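Local structure of agrin (Gallus gallus, 1PZ7) at residues Glu44-Ser49 / Ala141-Thr146; Gln48-Glu53 / Ala116-Arg121; Lys70-Ser75 / Met155-Val160; Met89-Gly94 / Gly135-Gly140. The protein probably drives the clustering of acetylcholine receptors at the neuromuscular junction, an activity modulated by alternative splicing and by calcium binding to this laminin G domain. All coordinates share one frame; numbering follows the deposited sequence.

Interaction 1: Glu44-Ser49 / Ala141-Thr146; sequences EKALQS and ATQLDT. With CA (calcium ion), chain C.
The carboxylates of E44 and D145 meet obliquely, their planes 29° apart. E44 has CG anti to the backbone N (chi1 -175°) and runs on extended, which brings OE2 to 3.4 Å from D145 CB. A water donates to both E44 OE1 and D145 OD1, lying 2.6 Å from the latter, which may ease the approach of the two like charges. D145 divides its work: OD1 takes this water, while OD2 binds the calcium at 2.5 Å, which would favour the ionised acid.

Q143 gives the metal its backbone O at 2.3 Å and sends its side chain elsewhere. It lies alongside Q48, both pointing the same way with amide planes 76° apart, so that Q143 NE2 makes a weak hydrogen bond to Q48 OE1 (3.0 Å). A second water accepts from the NE2 atoms of Q48 and Q143 and also bonds T142 OG1.

On the sheet face that holds K45 and L144, L47 crosses T146 obliquely, CD1 lying 3.8 Å from T146 CG2; T146 OG1 turns to the backbone N of G148. The backbones pair antiparallel, K45/T146 and L47/L144 being hydrogen-bonded pairs around the non-hydrogen-bonded A46/D145. L144 N reaches L47 O on a lone pair, whereas L47 N comes to L144 O from above the carbonyl plane.

D76 and L93, from loops flanking strands 77-83 and 86-92 of the other sheet, complete the protein ligands of the calcium. Short strand 144-146 thus lies along the start of strand 45-58, which further on pairs with strand 112-119.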
loop_
_atom_site.group_PDB
_atom_site.type_symbol
_atom_site.label_atom_id
_atom_site.label_comp_id
_atom_site.label_asym_id
_atom_site.label_seq_id
_atom_site.Cartn_x
_atom_site.Cartn_y
_atom_site.Cartn_z
ATOM N N GLU A 44 18.886 7.791 2.565
ATOM C CA GLU A 44 17.588 7.672 1.920
ATOM C C GLU A 44 17.710 7.039 0.523
ATOM O O GLU A 44 18.806 6.678 0.086
ATOM C CB GLU A 44 17.005 9.094 1.843
ATOM C CG GLU A 44 15.594 9.252 1.314
ATOM C CD GLU A 44 15.121 10.689 1.391
ATOM O OE1 GLU A 44 15.796 11.569 0.809
ATOM O OE2 GLU A 44 14.073 10.943 2.029
ATOM N N LYS A 45 16.575 6.885 -0.154
ATOM C CA LYS A 45 16.510 6.348 -1.508
ATOM C C LYS A 45 15.680 7.307 -2.351
ATOM O O LYS A 45 14.723 7.884 -1.851
ATOM C CB LYS A 45 15.819 4.982 -1.508
ATOM C CG LYS A 45 16.510 3.919 -0.676
ATOM C CD LYS A 45 17.794 3.437 -1.334
ATOM C CE LYS A 45 17.527 2.562 -2.554
ATOM N NZ LYS A 45 17.103 3.339 -3.752
ATOM N N ALA A 46 16.044 7.482 -3.618
ATOM C CA ALA A 46 15.272 8.324 -4.530
ATOM C C ALA A 46 14.690 7.426 -5.617
ATOM O O ALA A 46 15.275 7.272 -6.689
ATOM C CB ALA A 46 16.151 9.402 -5.137
ATOM N N LEU A 47 13.532 6.838 -5.331
ATOM C CA LEU A 47 12.935 5.845 -6.216
ATOM C C LEU A 47 12.233 6.413 -7.439
ATOM O O LEU A 47 11.336 7.249 -7.332
ATOM C CB LEU A 47 11.945 4.977 -5.442
ATOM C CG LEU A 47 12.524 4.186 -4.271
ATOM C CD1 LEU A 47 11.427 3.372 -3.619
ATOM C CD2 LEU A 47 13.652 3.286 -4.743
ATOM N N GLN A 48 12.637 5.917 -8.603
ATOM C CA GLN A 48 12.047 6.306 -9.867
ATOM C C GLN A 48 10.668 5.688 -10.027
ATOM O O GLN A 48 9.803 6.254 -10.689
ATOM C CB GLN A 48 12.934 5.828 -11.012
ATOM C CG GLN A 48 14.311 6.450 -11.017
ATOM C CD GLN A 48 14.269 7.924 -11.353
ATOM O OE1 GLN A 48 15.110 8.696 -10.890
ATOM N NE2 GLN A 48 13.289 8.323 -12.153
ATOM N N SER A 49 10.463 4.525 -9.414
ATOM C CA SER A 49 9.210 3.802 -9.569
ATOM C C SER A 49 8.795 3.027 -8.327
ATOM O O SER A 49 9.568 2.870 -7.379
ATOM C CB SER A 49 9.328 2.812 -10.727
ATOM O OG SER A 49 10.269 1.804 -10.421
ATOM N N ALA A 141 8.584 17.161 -9.091
ATOM C CA ALA A 141 9.207 15.971 -8.514
ATOM C C ALA A 141 8.778 14.689 -9.231
ATOM O O ALA A 141 7.616 14.541 -9.615
ATOM C CB ALA A 141 8.880 15.882 -7.030
ATOM N N THR A 142 9.724 13.765 -9.397
ATOM C CA THR A 142 9.481 12.500 -10.087
ATOM C C THR A 142 9.933 11.308 -9.273
ATOM O O THR A 142 9.694 10.169 -9.661
ATOM C CB THR A 142 10.255 12.440 -11.413
ATOM O OG1 THR A 142 11.665 12.365 -11.155
ATOM C CG2 THR A 142 10.073 13.705 -12.216
ATOM N N GLN A 143 10.608 11.573 -8.162
ATOM C CA GLN A 143 11.189 10.511 -7.356
ATOM C C GLN A 143 10.578 10.470 -5.966
ATOM O O GLN A 143 10.270 11.505 -5.380
ATOM C CB GLN A 143 12.702 10.718 -7.258
ATOM C CG GLN A 143 13.405 10.637 -8.614
ATOM C CD GLN A 143 14.695 11.430 -8.680
ATOM O OE1 GLN A 143 15.144 11.995 -7.683
ATOM N NE2 GLN A 143 15.300 11.471 -9.862
ATOM N N LEU A 144 10.391 9.263 -5.452
ATOM C CA LEU A 144 9.867 9.082 -4.114
ATOM C C LEU A 144 11.050 8.891 -3.185
ATOM O O LEU A 144 11.744 7.878 -3.249
ATOM C CB LEU A 144 8.919 7.888 -4.064
ATOM C CG LEU A 144 7.910 7.950 -2.915
ATOM C CD1 LEU A 144 6.715 7.050 -3.197
ATOM C CD2 LEU A 144 8.560 7.601 -1.586
ATOM N N ASP A 145 11.295 9.893 -2.354
ATOM C CA ASP A 145 12.403 9.860 -1.416
ATOM C C ASP A 145 11.971 9.137 -0.156
ATOM O O ASP A 145 11.092 9.598 0.568
ATOM C CB ASP A 145 12.866 11.276 -1.104
ATOM C CG ASP A 145 13.276 12.025 -2.341
ATOM O OD1 ASP A 145 14.190 11.551 -3.045
ATOM O OD2 ASP A 145 12.718 13.081 -2.703
ATOM N N THR A 146 12.589 7.991 0.098
ATOM C CA THR A 146 12.183 7.143 1.209
ATOM C C THR A 146 13.332 6.337 1.795
ATOM O O THR A 146 14.377 6.166 1.164
ATOM C CB THR A 146 11.074 6.175 0.741
ATOM O OG1 THR A 146 10.712 5.292 1.810
ATOM C CG2 THR A 146 11.580 5.241 -0.358
HETATM CA CA CA C . 10.599 13.290 -3.920
HETATM O O HOH W 1 16.411 10.684 -1.896
HETATM O O HOH W 2 13.522 10.839 -12.345
HETATM O O HOH W 3 10.433 15.205 -1.894
HETATM O O HOH W 4 12.034 14.571 -5.349
#

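Interaction 2: Gln48-Glu53 / Ala116-Arg121; sequences QSNHFE and AYRVQR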
loop_
_atom_site.group_PDB
_atom_site.type_symbol
_atom_site.label_atom_id
_atom_site.label_comp_id
_atom_site.label_asym_id
_atom_site.label_seq_id
_atom_site.Cartn_x
_atom_site.Cartn_y
_atom_site.Cartn_z
ATOM N N GLN A 48 12.637 5.917 -8.603
ATOM C CA GLN A 48 12.047 6.306 -9.867
ATOM C C GLN A 48 10.668 5.688 -10.027
ATOM O O GLN A 48 9.803 6.254 -10.689
ATOM C CB GLN A 48 12.934 5.828 -11.012
ATOM C CG GLN A 48 14.311 6.450 -11.017
ATOM C CD GLN A 48 14.269 7.924 -11.353
ATOM O OE1 GLN A 48 15.110 8.696 -10.890
ATOM N NE2 GLN A 48 13.289 8.323 -12.153
ATOM N N SER A 49 10.463 4.525 -9.414
ATOM C CA SER A 49 9.210 3.802 -9.569
ATOM C C SER A 49 8.795 3.027 -8.327
ATOM O O SER A 49 9.568 2.870 -7.379
ATOM C CB SER A 49 9.328 2.812 -10.727
ATOM O OG SER A 49 10.269 1.804 -10.421
ATOM N N ASN A 50 7.546 2.574 -8.351
ATOM C CA ASN A 50 6.990 1.692 -7.330
ATOM C C ASN A 50 6.061 0.737 -8.037
ATOM O O ASN A 50 5.337 1.141 -8.945
ATOM C CB ASN A 50 6.167 2.452 -6.292
ATOM C CG ASN A 50 7.000 3.352 -5.414
ATOM O OD1 ASN A 50 7.612 2.908 -4.437
ATOM N ND2 ASN A 50 7.009 4.629 -5.734
ATOM N N HIS A 51 6.067 -0.524 -7.625
ATOM C CA HIS A 51 5.160 -1.507 -8.191
ATOM C C HIS A 51 4.586 -2.333 -7.053
ATOM O O HIS A 51 5.330 -2.866 -6.232
ATOM C CB HIS A 51 5.872 -2.406 -9.201
ATOM C CG HIS A 51 6.136 -1.743 -10.517
ATOM N ND1 HIS A 51 7.130 -0.804 -10.691
ATOM C CD2 HIS A 51 5.539 -1.887 -11.724
ATOM C CE1 HIS A 51 7.134 -0.398 -11.948
ATOM N NE2 HIS A 51 6.178 -1.040 -12.597
ATOM N N PHE A 52 3.260 -2.412 -7.004
ATOM C CA PHE A 52 2.559 -3.182 -5.988
ATOM C C PHE A 52 1.534 -4.095 -6.632
ATOM O O PHE A 52 0.805 -3.688 -7.535
ATOM C CB PHE A 52 1.804 -2.253 -5.031
ATOM C CG PHE A 52 2.666 -1.226 -4.367
ATOM C CD1 PHE A 52 3.555 -1.588 -3.371
ATOM C CD2 PHE A 52 2.572 0.106 -4.724
ATOM C CE1 PHE A 52 4.350 -0.644 -2.755
ATOM C CE2 PHE A 52 3.357 1.054 -4.103
ATOM C CZ PHE A 52 4.246 0.676 -3.120
ATOM N N GLU A 53 1.475 -5.328 -6.153
ATOM C CA GLU A 53 0.462 -6.277 -6.571
ATOM C C GLU A 53 0.065 -7.020 -5.324
ATOM O O GLU A 53 0.914 -7.331 -4.488
ATOM C CB GLU A 53 1.001 -7.267 -7.588
ATOM C CG GLU A 53 1.074 -6.753 -9.007
ATOM C CD GLU A 53 1.126 -7.886 -10.015
ATOM O OE1 GLU A 53 0.168 -8.693 -10.077
ATOM O OE2 GLU A 53 2.136 -7.983 -10.735
ATOM N N ALA A 116 -0.967 -1.872 -8.831
ATOM C CA ALA A 116 -0.754 -0.441 -8.757
ATOM C C ALA A 116 0.714 -0.129 -8.965
ATOM O O ALA A 116 1.576 -0.718 -8.311
ATOM C CB ALA A 116 -1.209 0.065 -7.425
ATOM N N TYR A 117 1.004 0.797 -9.871
ATOM C CA TYR A 117 2.385 1.178 -10.101
ATOM C C TYR A 117 2.542 2.645 -10.444
ATOM O O TYR A 117 1.587 3.339 -10.813
ATOM C CB TYR A 117 3.053 0.286 -11.154
ATOM C CG TYR A 117 2.511 0.385 -12.561
ATOM C CD1 TYR A 117 1.566 -0.519 -13.025
ATOM C CD2 TYR A 117 2.978 1.353 -13.444
ATOM C CE1 TYR A 117 1.084 -0.451 -14.317
ATOM C CE2 TYR A 117 2.499 1.429 -14.742
ATOM C CZ TYR A 117 1.555 0.525 -15.168
ATOM O OH TYR A 117 1.078 0.603 -16.458
ATOM N N ARG A 118 3.771 3.112 -10.282
ATOM C CA ARG A 118 4.140 4.481 -10.556
ATOM C C ARG A 118 5.499 4.466 -11.233
ATOM O O ARG A 118 6.398 3.754 -10.797
ATOM C CB ARG A 118 4.226 5.287 -9.260
ATOM C CG ARG A 118 4.728 6.717 -9.454
ATOM C CD ARG A 118 5.152 7.416 -8.175
ATOM N NE ARG A 118 6.333 6.779 -7.599
ATOM C CZ ARG A 118 7.595 7.099 -7.874
ATOM N NH1 ARG A 118 7.891 8.066 -8.734
ATOM N NH2 ARG A 118 8.575 6.437 -7.278
ATOM N N VAL A 119 5.623 5.224 -12.319
ATOM C CA VAL A 119 6.895 5.421 -13.004
ATOM C C VAL A 119 7.032 6.936 -13.077
ATOM O O VAL A 119 6.285 7.592 -13.803
ATOM C CB VAL A 119 6.917 4.802 -14.421
ATOM C CG1 VAL A 119 8.241 5.083 -15.107
ATOM C CG2 VAL A 119 6.659 3.298 -14.369
ATOM N N GLN A 120 7.950 7.487 -12.291
ATOM C CA GLN A 120 8.123 8.932 -12.190
ATOM C C GLN A 120 6.779 9.542 -11.766
ATOM O O GLN A 120 6.236 9.130 -10.749
ATOM C CB GLN A 120 8.724 9.505 -13.478
ATOM C CG GLN A 120 10.083 8.861 -13.764
ATOM C CD GLN A 120 10.944 9.607 -14.764
ATOM O OE1 GLN A 120 11.868 9.026 -15.337
ATOM N NE2 GLN A 120 10.667 10.887 -14.961
ATOM N N ARG A 121 6.224 10.478 -12.527
ATOM C CA ARG A 121 4.960 11.098 -12.120
ATOM C C ARG A 121 3.727 10.295 -12.518
ATOM O O ARG A 121 2.639 10.532 -11.994
ATOM C CB ARG A 121 4.843 12.497 -12.720
ATOM C CG ARG A 121 5.987 13.432 -12.356
ATOM C CD ARG A 121 6.013 14.708 -13.178
ATOM N NE ARG A 121 4.664 15.213 -13.385
ATOM C CZ ARG A 121 4.151 15.589 -14.552
ATOM N NH1 ARG A 121 4.864 15.560 -15.681
ATOM N NH2 ARG A 121 2.903 16.020 -14.583
#
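Strands 49-53 and 116-119 are antiparallel neighbours in one of the two sheets of the laminin G beta sandwich. Their backbone hydrogen bonds are regular: N50/R118 and F52/A116 are hydrogen-bonded pairs with two bonds each, and S49/V119 and H51/Y117 are the non-hydrogen-bonded pairs between. The straightest of these bonds runs from A116 N to F52 O (2.8 Å, 178° at the hydrogen). Just past the strand ends, Q120 N meets Q48 O at 2.7 Å, almost along the C=O axis.

Aromatic contact occupies the face with S49 and V119. The rings of H51 and Y117 are nearly parallel, 9° apart, but slid so far that they barely overlap, with centroids 5.2 Å apart. What covers the imidazole is the Y117 methylene: CB sits over one face, 3.7 Å from the ring centroid, in a CH-pi contact displaced toward the rim. With Y117 CG in the crowded position between backbone N and carbonyl carbon, the end of the side chain leads away from strand 49-53, so CB and not the phenol lies over the imidazole.

Apolar packing belongs to the other face, where F52 CB and A116 CB are 4.5 Å apart. Both side chains look into the sandwich, F52 toward I78 and A116 toward L80 of strand 77-83.

Polar side-chain contact centres on buried R118. Its CG is anti to the backbone N, and a bend at chi3 (66°) folds the guanidinium back beside N50, with S49 CA over one face. NH2 donates to L47 O, and NH1 has a weak bond to T142 O. NH1 also donates to Q120 O at 2.8 Å, meeting a lone pair in the carbonyl plane and close to the guanidinium plane.

Interaction 3: Lys70-Ser75 / Met155-Val160; sequences KGLERS and MERLSV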
loop_
_atom_site.group_PDB
_atom_site.type_symbol
_atom_site.label_atom_id
_atom_site.label_comp_id
_atom_site.label_asym_id
_atom_site.label_seq_id
_atom_site.Cartn_x
_atom_site.Cartn_y
_atom_site.Cartn_z
ATOM N N LYS A 70 8.755 7.085 4.527
ATOM C CA LYS A 70 9.387 7.232 5.839
ATOM C C LYS A 70 8.387 7.473 6.975
ATOM O O LYS A 70 8.670 7.161 8.125
ATOM C CB LYS A 70 10.426 8.355 5.802
ATOM C CG LYS A 70 11.301 8.439 7.036
ATOM C CD LYS A 70 12.584 9.194 6.737
ATOM C CE LYS A 70 13.488 9.288 7.949
ATOM N NZ LYS A 70 14.782 9.949 7.618
ATOM N N GLY A 71 7.225 8.038 6.659
ATOM C CA GLY A 71 6.192 8.233 7.664
ATOM C C GLY A 71 6.333 9.474 8.527
ATOM O O GLY A 71 5.712 9.574 9.586
ATOM N N LEU A 72 7.152 10.423 8.096
ATOM C CA LEU A 72 7.261 11.685 8.808
ATOM C C LEU A 72 6.339 12.692 8.132
ATOM O O LEU A 72 5.948 12.502 6.988
ATOM C CB LEU A 72 8.705 12.179 8.821
ATOM C CG LEU A 72 9.680 11.239 9.530
ATOM C CD1 LEU A 72 11.104 11.736 9.367
ATOM C CD2 LEU A 72 9.319 11.115 11.004
ATOM N N GLU A 73 5.983 13.758 8.840
ATOM C CA GLU A 73 5.071 14.756 8.277
ATOM C C GLU A 73 5.551 15.330 6.945
ATOM O O GLU A 73 4.748 15.582 6.046
ATOM C CB GLU A 73 4.820 15.885 9.274
ATOM C CG GLU A 73 3.846 15.491 10.369
ATOM C CD GLU A 73 3.545 16.616 11.333
ATOM O OE1 GLU A 73 3.527 17.796 10.911
ATOM O OE2 GLU A 73 3.317 16.319 12.521
ATOM N N ARG A 74 6.858 15.502 6.800
ATOM C CA ARG A 74 7.411 16.064 5.572
ATOM C C ARG A 74 7.616 15.037 4.471
ATOM O O ARG A 74 7.885 15.398 3.331
ATOM C CB ARG A 74 8.768 16.697 5.858
ATOM C CG ARG A 74 9.867 15.684 6.164
ATOM C CD ARG A 74 11.233 16.307 6.381
ATOM N NE ARG A 74 12.261 15.307 6.665
ATOM C CZ ARG A 74 12.454 14.738 7.848
ATOM N NH1 ARG A 74 11.693 15.061 8.882
ATOM N NH2 ARG A 74 13.424 13.844 7.998
ATOM N N SER A 75 7.468 13.762 4.807
ATOM C CA SER A 75 7.854 12.687 3.900
ATOM C C SER A 75 7.000 12.460 2.665
ATOM O O SER A 75 5.783 12.644 2.683
ATOM C CB SER A 75 7.905 11.369 4.675
ATOM O OG SER A 75 8.854 11.425 5.719
ATOM N N MET A 155 -0.751 1.770 9.896
ATOM C CA MET A 155 0.422 2.606 9.980
ATOM C C MET A 155 0.767 2.913 11.421
ATOM O O MET A 155 -0.118 3.056 12.254
ATOM C CB MET A 155 0.085 3.911 9.279
ATOM C CG MET A 155 1.237 4.700 8.815
ATOM S SD MET A 155 0.672 5.525 7.369
ATOM C CE MET A 155 -0.377 6.797 8.043
ATOM N N GLU A 156 2.056 3.031 11.710
ATOM C CA GLU A 156 2.483 3.374 13.055
ATOM C C GLU A 156 2.184 4.842 13.320
ATOM O O GLU A 156 1.496 5.186 14.278
ATOM C CB GLU A 156 3.981 3.126 13.234
ATOM C CG GLU A 156 4.513 3.635 14.562
ATOM C CD GLU A 156 6.016 3.538 14.674
ATOM O OE1 GLU A 156 6.532 2.405 14.786
ATOM O OE2 GLU A 156 6.682 4.598 14.667
ATOM N N ARG A 157 2.695 5.695 12.441
ATOM C CA ARG A 157 2.559 7.141 12.576
ATOM C C ARG A 157 1.340 7.648 11.809
ATOM O O ARG A 157 1.417 7.919 10.612
ATOM C CB ARG A 157 3.835 7.806 12.061
ATOM C CG ARG A 157 5.115 7.124 12.563
ATOM C CD ARG A 157 6.379 7.575 11.854
ATOM N NE ARG A 157 7.482 6.629 12.008
ATOM C CZ ARG A 157 8.702 6.823 11.519
ATOM N NH1 ARG A 157 9.648 5.912 11.705
ATOM N NH2 ARG A 157 8.983 7.930 10.841
ATOM N N LEU A 158 0.224 7.791 12.519
ATOM C CA LEU A 158 -1.045 8.202 11.921
ATOM C C LEU A 158 -1.189 9.708 11.723
ATOM O O LEU A 158 -1.953 10.142 10.859
ATOM C CB LEU A 158 -2.204 7.704 12.784
ATOM C CG LEU A 158 -2.284 6.188 12.967
ATOM C CD1 LEU A 158 -3.330 5.848 14.012
ATOM C CD2 LEU A 158 -2.587 5.495 11.645
ATOM N N SER A 159 -0.462 10.500 12.506
ATOM C CA SER A 159 -0.541 11.955 12.403
ATOM C C SER A 159 -0.358 12.376 10.956
ATOM O O SER A 159 -0.934 13.370 10.508
ATOM C CB SER A 159 0.524 12.627 13.264
ATOM O OG SER A 159 1.786 12.612 12.621
ATOM N N VAL A 160 0.457 11.611 10.237
ATOM C CA VAL A 160 0.678 11.835 8.822
ATOM C C VAL A 160 -0.500 11.213 8.077
ATOM O O VAL A 160 -0.338 10.321 7.244
ATOM C CB VAL A 160 1.981 11.192 8.341
ATOM C CG1 VAL A 160 2.274 11.617 6.927
ATOM C CG2 VAL A 160 3.134 11.574 9.252
#
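Two loops of the laminin G beta sandwich pack together here, one of them closing in a type I beta turn from L72 to S75. That turn lies between strands 63-68 and 77-83 and is fastened by S75 N to L72 O, while S75 OG accepts from L72 N at 3.1 Å. The next residue along is D76, a calcium ligand.

Following the partner loop from its start, M155 sets off toward the turn, but its side chain packs on L64 and W67 of strand 63-68 and makes no contact with 70-75. E156 comes next and forms a salt bridge with its neighbour, whose hydrogen bond, R157 NE to E156 OE2, is weak at 3.4 Å.

R157 is the main reach across. Its CG is anti to the carbonyl carbon (chi1 -45°) and the chain runs extended from CG to NE, alongside G71, so that R157 CD lies 3.1 Å from G71 O. G71 has a positive phi (83°), a conformation that by itself calls for glycine, and its lack of a side chain also lets R157 CD pack closely. Beyond it K70 O lies over one face of the guanidinium; although NH2 is 2.8 Å from that K70 oxygen, the angle is too poor for a hydrogen bond. L72 runs beside the arginine, pointing the same way, with its CG in the guanidinium plane at the edge and CD2 3.2 Å from NH2.

S159 faces E73 more loosely. V160, which also leans on W67, presses CG2 on the backbone of G71 and L72. E73 crosses V160 obliquely, CG to CG2 at 4.1 Å, and V160 CG2 reaches 3.3 Å from G71 O.

Interaction 4: Met89-Gly94 / Gly135-Gly140; sequences MMYDLG and GSSPLG. With CA (calcium ion), chain C.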
loop_
_atom_site.group_PDB
_atom_site.type_symbol
_atom_site.label_atom_id
_atom_site.label_comp_id
_atom_site.label_asym_id
_atom_site.label_seq_id
_atom_site.Cartn_x
_atom_site.Cartn_y
_atom_site.Cartn_z
ATOM N N MET A 89 -5.145 4.971 -5.103
ATOM C CA MET A 89 -3.729 5.158 -4.886
ATOM C C MET A 89 -3.487 6.649 -4.788
ATOM O O MET A 89 -4.096 7.441 -5.508
ATOM C CB MET A 89 -2.923 4.567 -6.029
ATOM C CG MET A 89 -1.436 4.763 -5.861
ATOM S SD MET A 89 -0.436 3.765 -6.967
ATOM C CE MET A 89 -0.979 4.370 -8.541
ATOM N N MET A 90 -2.601 7.028 -3.882
ATOM C CA MET A 90 -2.263 8.414 -3.671
ATOM C C MET A 90 -0.766 8.501 -3.459
ATOM O O MET A 90 -0.194 7.666 -2.774
ATOM C CB MET A 90 -3.005 8.919 -2.435
ATOM C CG MET A 90 -2.797 10.352 -2.094
ATOM S SD MET A 90 -4.002 10.830 -0.830
ATOM C CE MET A 90 -4.065 12.550 -1.132
ATOM N N TYR A 91 -0.126 9.479 -4.083
ATOM C CA TYR A 91 1.283 9.724 -3.826
ATOM C C TYR A 91 1.615 11.196 -3.945
ATOM O O TYR A 91 0.989 11.938 -4.702
ATOM C CB TYR A 91 2.211 8.871 -4.706
ATOM C CG TYR A 91 1.960 8.909 -6.199
ATOM C CD1 TYR A 91 2.601 9.839 -7.020
ATOM C CD2 TYR A 91 1.112 7.990 -6.794
ATOM C CE1 TYR A 91 2.384 9.853 -8.393
ATOM C CE2 TYR A 91 0.883 8.000 -8.157
ATOM C CZ TYR A 91 1.519 8.928 -8.953
ATOM O OH TYR A 91 1.269 8.905 -10.308
ATOM N N ASP A 92 2.584 11.608 -3.142
ATOM C CA ASP A 92 3.118 12.959 -3.149
ATOM C C ASP A 92 4.619 12.761 -3.177
ATOM O O ASP A 92 5.176 12.120 -2.288
ATOM C CB ASP A 92 2.689 13.736 -1.901
ATOM C CG ASP A 92 3.062 15.210 -1.967
ATOM O OD1 ASP A 92 2.498 16.013 -1.184
ATOM O OD2 ASP A 92 3.910 15.646 -2.765
ATOM N N LEU A 93 5.253 13.265 -4.227
ATOM C CA LEU A 93 6.687 13.114 -4.443
ATOM C C LEU A 93 7.431 14.404 -4.115
ATOM O O LEU A 93 8.650 14.481 -4.281
ATOM C CB LEU A 93 6.946 12.756 -5.911
ATOM C CG LEU A 93 6.151 11.582 -6.486
ATOM C CD1 LEU A 93 6.492 11.375 -7.954
ATOM C CD2 LEU A 93 6.425 10.308 -5.708
ATOM N N GLY A 94 6.698 15.410 -3.648
ATOM C CA GLY A 94 7.274 16.703 -3.333
ATOM C C GLY A 94 6.711 17.857 -4.155
ATOM O O GLY A 94 7.184 18.987 -4.024
ATOM N N GLY A 135 -3.033 8.565 -14.306
ATOM C CA GLY A 135 -2.960 9.969 -13.969
ATOM C C GLY A 135 -1.547 10.273 -13.542
ATOM O O GLY A 135 -0.752 9.353 -13.331
ATOM N N SER A 136 -1.232 11.552 -13.410
ATOM C CA SER A 136 0.103 11.964 -13.022
ATOM C C SER A 136 0.081 13.030 -11.939
ATOM O O SER A 136 -0.811 13.883 -11.900
ATOM C CB SER A 136 0.862 12.493 -14.242
ATOM O OG SER A 136 1.039 11.470 -15.205
ATOM N N SER A 137 1.068 12.969 -11.053
ATOM C CA SER A 137 1.242 13.994 -10.037
ATOM C C SER A 137 1.771 15.241 -10.747
ATOM O O SER A 137 2.276 15.151 -11.868
ATOM C CB SER A 137 2.191 13.506 -8.935
ATOM O OG SER A 137 3.407 13.019 -9.479
ATOM N N PRO A 138 1.631 16.407 -10.130
ATOM C CA PRO A 138 2.040 17.658 -10.771
ATOM C C PRO A 138 3.491 17.713 -11.207
ATOM O O PRO A 138 4.373 17.098 -10.605
ATOM C CB PRO A 138 1.781 18.699 -9.687
ATOM C CG PRO A 138 0.694 18.112 -8.885
ATOM C CD PRO A 138 1.016 16.649 -8.815
ATOM N N LEU A 139 3.714 18.463 -12.280
ATOM C CA LEU A 139 5.039 18.654 -12.828
ATOM C C LEU A 139 5.982 19.123 -11.733
ATOM O O LEU A 139 5.642 19.991 -10.927
ATOM C CB LEU A 139 4.989 19.684 -13.961
ATOM C CG LEU A 139 6.297 19.930 -14.710
ATOM C CD1 LEU A 139 6.662 18.719 -15.561
ATOM C CD2 LEU A 139 6.188 21.175 -15.563
ATOM N N GLY A 140 7.170 18.534 -11.719
ATOM C CA GLY A 140 8.193 18.866 -10.752
ATOM C C GLY A 140 8.902 17.604 -10.299
ATOM O O GLY A 140 9.707 17.025 -11.035
HETATM CA CA CA C . 10.599 13.290 -3.920
HETATM O O HOH W 3 10.433 15.205 -1.894
HETATM O O HOH W 4 12.034 14.571 -5.349
#
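S137 and Y91 account for most of this small buried contact, and they meet edge-on. S137 holds OG in the crowded position between its backbone N and carbonyl carbon (chi1 52°), so that OG arrives at the edge of the Y91 ring, near its plane, 3.5 Å from CE1. No hydrogen bond joins the two segments; the fit is by packing. Y91 also has its first torsion in the crowded position, which swings the ring across to the 135-137 backbone. Its OH passes 3.7 Å from G135 O but spends its hydrogen on R121 O, a backbone atom of a third segment.

L93 CD1 meets the same S137 OG, 3.8 Å away. The L93 side chain turns in toward the serine while its backbone O holds the calcium ion at 2.3 Å, so L93 packs with its side chain and binds calcium through its backbone. An Asx turn shapes the backbone just there: D92 OD2 accepts from G94 N at 2.9 Å.

Strand 86-92 runs between strands 77-83 and 98-103 of the six-stranded sheet, and Y91 touches I78 and V98 on them. Strand 133-136 belongs to the opposing sheet, where it pairs with strand 122-127.

Overall arrangement
Interactions 1, 2 and 4 cluster on one side of the chain's centre, their centres 10 to 11 Å apart, while interaction 3 lies 16 to 20 Å from them. Interactions 1 and 2 start from the same part of the chain and use successive portions of strand 45-58. R118 links them through L47 O, and R121 links interaction 2 to interaction 4 through Y91 OH and S137 O. Along the chain interaction 4 is nested inside the loops closed by interactions 1 and 3, interaction 2 crosses 3 and 4, and interaction 1 crosses 3. Interaction 1 supplies two protein ligands, Q143 O and D145 OD2, and interaction 4 one, L93 O, to a single calcium ion at the sandwich edge.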